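Local coordinates for protein lysyl oxidase (Pichia pastoris, PDB 1W7C) that probably oxidises primary amines, including peptidyl lysine, to aldehydes with a copper ion and a topaquinone cofactor made from its own tyrosine, at residues Gly501-Met512 against Gly551-Glu562. Numbering follows the deposited sequence.
Unlike the reference sequence in segment 501-512: Gln-509 (reference Lys).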
loop_
_atom_site.group_PDB
_atom_site.type_symbol
_atom_site.label_atom_id
_atom_site.label_comp_id
_atom_site.label_asym_id
_atom_site.label_seq_id
_atom_site.Cartn_x
_atom_site.Cartn_y
_atom_site.Cartn_z
ATOM N N GLY A 501 13.882 21.523 -7.674
ATOM C CA GLY A 501 14.165 22.761 -8.373
ATOM C C GLY A 501 15.286 23.516 -7.700
ATOM O O GLY A 501 15.119 24.709 -7.372
ATOM N N GLY A 502 16.385 22.781 -7.471
ATOM C CA GLY A 502 17.593 23.249 -6.811
ATOM C C GLY A 502 17.680 22.873 -5.346
ATOM O O GLY A 502 16.774 22.230 -4.806
ATOM N N THR A 503 18.779 23.223 -4.696
ATOM C CA THR A 503 18.903 22.935 -3.274
ATOM C C THR A 503 18.030 23.773 -2.374
ATOM O O THR A 503 17.582 23.313 -1.298
ATOM C CB THR A 503 20.366 23.069 -2.789
ATOM O OG1 THR A 503 20.863 24.400 -3.066
ATOM C CG2 THR A 503 21.295 22.070 -3.433
ATOM N N LYS A 504 17.830 25.038 -2.729
ATOM C CA LYS A 504 17.156 25.974 -1.839
ATOM C C LYS A 504 15.656 25.696 -1.904
ATOM O O LYS A 504 15.017 25.949 -2.943
ATOM C CB LYS A 504 17.456 27.446 -2.212
ATOM C CG LYS A 504 16.927 28.427 -1.226
ATOM C CD LYS A 504 17.118 29.913 -1.628
ATOM C CE LYS A 504 16.580 30.884 -0.560
ATOM N NZ LYS A 504 16.846 32.297 -0.941
ATOM N N ASN A 505 15.118 25.182 -0.796
ATOM C CA ASN A 505 13.770 24.668 -0.746
ATOM C C ASN A 505 13.027 25.200 0.484
ATOM O O ASN A 505 13.580 25.896 1.332
ATOM C CB ASN A 505 13.777 23.110 -0.694
ATOM C CG ASN A 505 14.226 22.403 -1.977
ATOM O OD1 ASN A 505 14.331 21.172 -1.951
ATOM N ND2 ASN A 505 14.440 23.123 -3.093
ATOM N N ARG A 506 11.722 24.894 0.522
ATOM C CA ARG A 506 10.856 25.146 1.676
ATOM C C ARG A 506 10.062 23.872 1.873
ATOM O O ARG A 506 9.836 23.135 0.923
ATOM C CB ARG A 506 9.883 26.257 1.360
ATOM C CG ARG A 506 10.409 27.563 1.380
ATOM C CD ARG A 506 9.295 28.643 1.591
ATOM N NE ARG A 506 9.934 29.911 1.424
ATOM C CZ ARG A 506 10.299 30.418 0.260
ATOM N NH1 ARG A 506 9.898 29.886 -0.856
ATOM N NH2 ARG A 506 10.945 31.574 0.255
ATOM N N ALA A 507 9.715 23.556 3.096
ATOM C CA ALA A 507 8.827 22.455 3.384
ATOM C C ALA A 507 7.501 23.041 3.832
ATOM O O ALA A 507 7.454 23.954 4.631
ATOM C CB ALA A 507 9.394 21.584 4.486
ATOM N N SER A 508 6.413 22.495 3.294
ATOM C CA SER A 508 5.089 23.008 3.586
ATOM C C SER A 508 4.106 21.895 3.741
ATOM O O SER A 508 4.363 20.749 3.387
ATOM C CB SER A 508 4.608 23.928 2.474
ATOM O OG SER A 508 4.345 23.178 1.284
ATOM N N GLN A 509 2.972 22.207 4.336
ATOM C CA GLN A 509 1.859 21.277 4.362
ATOM C C GLN A 509 0.586 22.001 3.953
ATOM O O GLN A 509 0.364 23.151 4.356
ATOM C CB GLN A 509 1.684 20.702 5.771
ATOM C CG GLN A 509 1.406 21.668 6.833
ATOM C CD GLN A 509 1.280 21.025 8.171
ATOM O OE1 GLN A 509 1.213 19.783 8.287
ATOM N NE2 GLN A 509 1.258 21.864 9.219
ATOM N N TYR A 510 -0.223 21.333 3.149
ATOM C CA TYR A 510 -1.606 21.753 2.948
ATOM C C TYR A 510 -2.470 21.030 3.971
ATOM O O TYR A 510 -2.646 19.806 3.863
ATOM C CB TYR A 510 -2.084 21.457 1.527
ATOM C CG TYR A 510 -1.560 22.450 0.503
ATOM C CD1 TYR A 510 -0.334 22.291 -0.090
ATOM C CD2 TYR A 510 -2.272 23.587 0.189
ATOM C CE1 TYR A 510 0.148 23.200 -1.002
ATOM C CE2 TYR A 510 -1.782 24.511 -0.708
ATOM C CZ TYR A 510 -0.572 24.311 -1.307
ATOM O OH TYR A 510 -0.068 25.229 -2.212
ATOM N N VAL A 511 -2.957 21.763 4.960
ATOM C CA VAL A 511 -3.775 21.238 6.036
ATOM C C VAL A 511 -5.218 21.264 5.549
ATOM O O VAL A 511 -5.671 22.255 4.974
ATOM C CB VAL A 511 -3.618 22.099 7.332
ATOM C CG1 VAL A 511 -4.548 21.667 8.450
ATOM C CG2 VAL A 511 -2.169 22.100 7.758
ATOM N N MET A 512 -5.950 20.185 5.819
ATOM C CA MET A 512 -7.345 20.042 5.409
ATOM C C MET A 512 -8.215 20.033 6.624
ATOM O O MET A 512 -7.957 19.301 7.557
ATOM C CB MET A 512 -7.502 18.716 4.669
ATOM C CG MET A 512 -6.654 18.570 3.417
ATOM S SD MET A 512 -6.653 16.885 2.831
ATOM C CE MET A 512 -5.635 17.087 1.382
ATOM N N GLY A 551 -5.607 11.418 7.612
ATOM C CA GLY A 551 -4.923 11.781 6.393
ATOM C C GLY A 551 -5.151 13.220 5.949
ATOM O O GLY A 551 -4.966 13.529 4.770
ATOM N N GLN A 552 -5.491 14.106 6.853
ATOM C CA GLN A 552 -5.939 15.464 6.516
ATOM C C GLN A 552 -4.784 16.438 6.323
ATOM O O GLN A 552 -4.766 17.555 6.878
ATOM C CB GLN A 552 -6.938 15.973 7.547
ATOM C CG GLN A 552 -8.295 15.277 7.342
ATOM C CD GLN A 552 -9.421 15.745 8.242
ATOM O OE1 GLN A 552 -10.301 14.928 8.540
ATOM N NE2 GLN A 552 -9.456 17.046 8.620
ATOM N N GLY A 553 -3.844 16.072 5.469
ATOM C CA GLY A 553 -2.782 16.985 5.103
ATOM C C GLY A 553 -1.933 16.369 4.003
ATOM O O GLY A 553 -1.926 15.143 3.823
ATOM N N ILE A 554 -1.254 17.242 3.272
ATOM C CA ILE A 554 -0.281 16.882 2.211
ATOM C C ILE A 554 1.027 17.580 2.531
ATOM O O ILE A 554 1.047 18.796 2.695
ATOM C CB ILE A 554 -0.801 17.343 0.804
ATOM C CG1 ILE A 554 -2.048 16.527 0.415
ATOM C CG2 ILE A 554 0.299 17.292 -0.269
ATOM C CD1 ILE A 554 -2.781 17.065 -0.824
ATOM N N LEU A 555 2.104 16.803 2.609
ATOM C CA LEU A 555 3.453 17.312 2.939
ATOM C C LEU A 555 4.270 17.480 1.657
ATOM O O LEU A 555 4.433 16.550 0.866
ATOM C CB LEU A 555 4.206 16.356 3.853
ATOM C CG LEU A 555 5.637 16.751 4.238
ATOM C CD1 LEU A 555 5.672 17.983 5.035
ATOM C CD2 LEU A 555 6.308 15.604 4.991
ATOM N N LEU A 556 4.823 18.676 1.490
ATOM C CA LEU A 556 5.584 19.044 0.319
ATOM C C LEU A 556 6.996 19.495 0.652
ATOM O O LEU A 556 7.207 20.217 1.632
ATOM C CB LEU A 556 4.904 20.180 -0.469
ATOM C CG LEU A 556 3.472 20.002 -0.944
ATOM C CD1 LEU A 556 2.976 21.255 -1.625
ATOM C CD2 LEU A 556 3.324 18.759 -1.816
ATOM N N ILE A 557 7.928 19.159 -0.239
ATOM C CA ILE A 557 9.160 19.879 -0.388
ATOM C C ILE A 557 9.053 20.706 -1.662
ATOM O O ILE A 557 8.910 20.171 -2.750
ATOM C CB ILE A 557 10.372 18.957 -0.423
ATOM C CG1 ILE A 557 10.422 18.040 0.819
ATOM C CG2 ILE A 557 11.664 19.773 -0.597
ATOM C CD1 ILE A 557 10.500 18.700 2.151
ATOM N N GLU A 558 9.095 22.027 -1.486
ATOM C CA GLU A 558 8.934 22.994 -2.574
ATOM C C GLU A 558 10.267 23.642 -2.932
ATOM O O GLU A 558 11.110 23.883 -2.072
ATOM C CB GLU A 558 8.023 24.159 -2.107
ATOM C CG GLU A 558 6.616 23.766 -1.697
ATOM C CD GLU A 558 5.792 24.962 -1.265
ATOM O OE1 GLU A 558 6.326 26.122 -1.196
ATOM O OE2 GLU A 558 4.575 24.776 -0.922
ATOM N N SER A 559 10.440 23.955 -4.206
ATOM C CA SER A 559 11.483 24.905 -4.586
ATOM C C SER A 559 11.204 26.237 -3.883
ATOM O O SER A 559 10.069 26.687 -3.862
ATOM C CB SER A 559 11.450 25.131 -6.067
ATOM O OG SER A 559 12.479 26.046 -6.435
ATOM N N ALA A 560 12.246 26.906 -3.393
ATOM C CA ALA A 560 12.065 28.213 -2.773
ATOM C C ALA A 560 11.680 29.275 -3.794
ATOM O O ALA A 560 10.915 30.190 -3.463
ATOM C CB ALA A 560 13.293 28.644 -1.992
ATOM N N GLU A 561 12.211 29.155 -5.007
ATOM C CA GLU A 561 12.082 30.196 -6.013
ATOM C C GLU A 561 11.388 29.778 -7.312
ATOM O O GLU A 561 10.767 30.625 -7.963
ATOM C CB GLU A 561 13.473 30.789 -6.355
ATOM C CG GLU A 561 14.408 31.087 -5.163
ATOM C CD GLU A 561 14.053 32.344 -4.403
ATOM O OE1 GLU A 561 13.216 33.133 -4.892
ATOM O OE2 GLU A 561 14.617 32.535 -3.302
ATOM N N GLU A 562 11.515 28.505 -7.715
ATOM C CA GLU A 562 11.030 28.075 -9.034
ATOM C C GLU A 562 9.537 27.734 -8.933
ATOM O O GLU A 562 9.097 27.081 -7.974
ATOM C CB GLU A 562 11.792 26.826 -9.560
ATOM C CG GLU A 562 13.297 27.008 -9.757
ATOM C CD GLU A 562 13.948 25.951 -10.635
ATOM O OE1 GLU A 562 15.169 26.067 -10.876
ATOM O OE2 GLU A 562 13.244 25.054 -11.114
HETATM O O HOH W 1 14.893 28.035 -5.242
HETATM O O HOH W 2 8.309 27.753 -1.925
HETATM O O HOH W 3 12.216 32.752 -2.066
HETATM O O HOH W 4 2.643 25.130 -2.888
#
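Arg-506, Ser-508 and Tyr-510 pair with Glu-558, Leu-556 and Ile-554 as hydrogen-bonded pairs of an antiparallel ladder between neighbouring strands of the beta-sandwich of the copper amine oxidase enzyme domain. Each pair closes two backbone bonds, among them Leu-556 N to Ser-508 O at 2.8 Å. Glu-558 gathers side-chain bonds on its face. In the conformer described, Ser-508 OG, between its backbone N and carbonyl carbon (chi1 69°), donates to Glu-558 OE2 at 2.7 Å, from above the carboxylate plane. Water 4 links OE2 to Tyr-510 OH; water 2 joins OE1 to Arg-506 NH1, and Arg-534 forms a salt bridge with OE1. A leucine in place of Glu-558 would probably leave the Arg-534 charge without its carboxylate partner and, in that conformer, the Ser-508 hydroxyl without its acceptor. Apolar contacts continue along this face: Leu-556 CD1 touches the Tyr-510 ring edge at CE1 (3.5 Å), and Met-512 CE lies 3.6 Å from Ile-554 CD1, where the second subunit packs on Tyr-510, Met-512 and Ile-554. On the other face, Ala-507 and Ile-557 adjoin calcium-site residues Ile-644 and Leu-498, respectively. Where the chain turns, Arg-506 NH1 donates in the carbonyl plane to a lone pair of Ala-560 O, at 2.8 Å.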